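S-adenosylmethionine:tRNA ribosyltransferase-isomerase (Thermus thermophilus, PDB 1WDI) probably transfers and isomerises the ribose moiety of S-adenosylmethionine onto the 7-aminomethyl group of preQ1-modified tRNA, giving epoxyqueuosine. Local coordinates at residues V45-P49 with L193-L197. Sequence-based numbering, arbitrary orientation.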
loop_
_atom_site.group_PDB
_atom_site.type_symbol
_atom_site.label_atom_id
_atom_site.label_comp_id
_atom_site.label_asym_id
_atom_site.label_seq_id
_atom_site.Cartn_x
_atom_site.Cartn_y
_atom_site.Cartn_z
ATOM N N VAL A 45 13.823 -4.141 -12.823
ATOM C CA VAL A 45 13.480 -4.684 -11.516
ATOM C C VAL A 45 14.123 -6.051 -11.302
ATOM O O VAL A 45 14.544 -6.379 -10.192
ATOM C CB VAL A 45 11.943 -4.807 -11.352
ATOM C CG1 VAL A 45 11.607 -5.533 -10.053
ATOM C CG2 VAL A 45 11.312 -3.416 -11.363
ATOM N N ARG A 46 14.218 -6.846 -12.365
ATOM C CA ARG A 46 14.816 -8.169 -12.229
ATOM C C ARG A 46 16.277 -8.104 -11.772
ATOM O O ARG A 46 16.837 -9.104 -11.326
ATOM C CB ARG A 46 14.718 -8.948 -13.548
ATOM C CG ARG A 46 15.686 -8.498 -14.628
ATOM C CD ARG A 46 15.596 -9.410 -15.848
ATOM N NE ARG A 46 15.640 -10.828 -15.486
ATOM C CZ ARG A 46 16.717 -11.471 -15.042
ATOM N NH1 ARG A 46 17.871 -10.833 -14.894
ATOM N NH2 ARG A 46 16.638 -12.764 -14.746
ATOM N N ASP A 47 16.893 -6.925 -11.867
ATOM C CA ASP A 47 18.289 -6.774 -11.455
ATOM C C ASP A 47 18.466 -6.459 -9.979
ATOM O O ASP A 47 19.593 -6.332 -9.496
ATOM C CB ASP A 47 18.972 -5.681 -12.275
ATOM C CG ASP A 47 19.109 -6.059 -13.722
ATOM O OD1 ASP A 47 19.567 -7.182 -13.976
ATOM O OD2 ASP A 47 18.763 -5.238 -14.598
ATOM N N LEU A 48 17.354 -6.339 -9.264
ATOM C CA LEU A 48 17.385 -6.032 -7.838
ATOM C C LEU A 48 18.394 -6.856 -7.021
ATOM O O LEU A 48 19.095 -6.308 -6.168
ATOM C CB LEU A 48 15.977 -6.187 -7.248
ATOM C CG LEU A 48 15.779 -5.850 -5.766
ATOM C CD1 LEU A 48 16.144 -4.386 -5.502
ATOM C CD2 LEU A 48 14.322 -6.123 -5.378
ATOM N N PRO A 49 18.498 -8.177 -7.280
ATOM C CA PRO A 49 19.443 -9.014 -6.526
ATOM C C PRO A 49 20.881 -8.483 -6.533
ATOM O O PRO A 49 21.630 -8.668 -5.569
ATOM C CB PRO A 49 19.322 -10.376 -7.214
ATOM C CG PRO A 49 17.896 -10.385 -7.673
ATOM C CD PRO A 49 17.754 -8.992 -8.254
ATOM N N LEU A 193 11.510 -13.642 -9.286
ATOM C CA LEU A 193 12.347 -12.660 -8.606
ATOM C C LEU A 193 12.390 -12.959 -7.117
ATOM O O LEU A 193 13.451 -12.921 -6.495
ATOM C CB LEU A 193 11.805 -11.246 -8.835
ATOM C CG LEU A 193 12.499 -10.123 -8.059
ATOM C CD1 LEU A 193 14.008 -10.204 -8.269
ATOM C CD2 LEU A 193 11.948 -8.772 -8.526
ATOM N N LEU A 194 11.232 -13.253 -6.544
ATOM C CA LEU A 194 11.174 -13.567 -5.127
ATOM C C LEU A 194 12.061 -14.774 -4.815
ATOM O O LEU A 194 12.838 -14.746 -3.865
ATOM C CB LEU A 194 9.722 -13.830 -4.696
ATOM C CG LEU A 194 8.823 -12.581 -4.652
ATOM C CD1 LEU A 194 7.383 -12.965 -4.292
ATOM C CD2 LEU A 194 9.382 -11.591 -3.620
ATOM N N GLU A 195 11.972 -15.823 -5.629
ATOM C CA GLU A 195 12.785 -17.015 -5.395
ATOM C C GLU A 195 14.277 -16.705 -5.500
ATOM O O GLU A 195 15.069 -17.154 -4.669
ATOM C CB GLU A 195 12.414 -18.122 -6.382
ATOM C CG GLU A 195 13.042 -19.475 -6.065
ATOM C CD GLU A 195 12.783 -19.925 -4.630
ATOM O OE1 GLU A 195 11.650 -19.742 -4.134
ATOM O OE2 GLU A 195 13.712 -20.473 -4.001
ATOM N N ARG A 196 14.666 -15.940 -6.517
ATOM C CA ARG A 196 16.071 -15.585 -6.673
ATOM C C ARG A 196 16.551 -14.862 -5.414
ATOM O O ARG A 196 17.670 -15.081 -4.951
ATOM C CB ARG A 196 16.263 -14.693 -7.906
ATOM C CG ARG A 196 16.028 -15.417 -9.239
ATOM C CD ARG A 196 16.012 -14.439 -10.408
ATOM N NE ARG A 196 17.267 -13.700 -10.505
ATOM C CZ ARG A 196 17.363 -12.437 -10.907
ATOM N NH1 ARG A 196 16.270 -11.762 -11.254
ATOM N NH2 ARG A 196 18.556 -11.849 -10.955
ATOM N N LEU A 197 15.700 -14.004 -4.854
ATOM C CA LEU A 197 16.061 -13.276 -3.640
ATOM C C LEU A 197 16.244 -14.247 -2.467
ATOM O O LEU A 197 17.176 -14.106 -1.674
ATOM C CB LEU A 197 14.985 -12.225 -3.318
ATOM C CG LEU A 197 14.936 -11.036 -4.292
ATOM C CD1 LEU A 197 13.662 -10.217 -4.099
ATOM C CD2 LEU A 197 16.174 -10.177 -4.075
#
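R196 leaves its helix with CG anti to the carbonyl carbon (chi1 -69°), and a bend at chi3 in both R196 and R46 turns each guanidinium toward the other, where the two meet in an offset (parallel-displaced) arginine–arginine stack. The planes are 9° apart and the centres of the two groups 4.3 Å from each other. R46 NH2 lies over one face of the R196 guanidinium and CG of P49 over the other, near its rim and 3.7 Å from R196 NH2, which sandwiches the group between proline ring and arginine. The carbonyl of R46 helps fix the rotation of the R196 guanidinium: NH1 of R196 donates to R46 O at 2.7 Å, in the carbonyl plane on a lone pair, and NH2 adds a weak second bond. The partly negative oxygen probably stabilises the charge of R196 next to R46. Beneath the polar layer, L193 lays CD1 on the P49 ring and CD2 against V45, and L197 packs on P49 and L48. The contact thus joins the 3-10 turn after strand 40-44 and the start of helix 48-51 to helix 191-199, whose L197 also touches L58 of strand 57-73. The tightest apolar approach is V45 CG1 to L193 CD2, 3.6 Å.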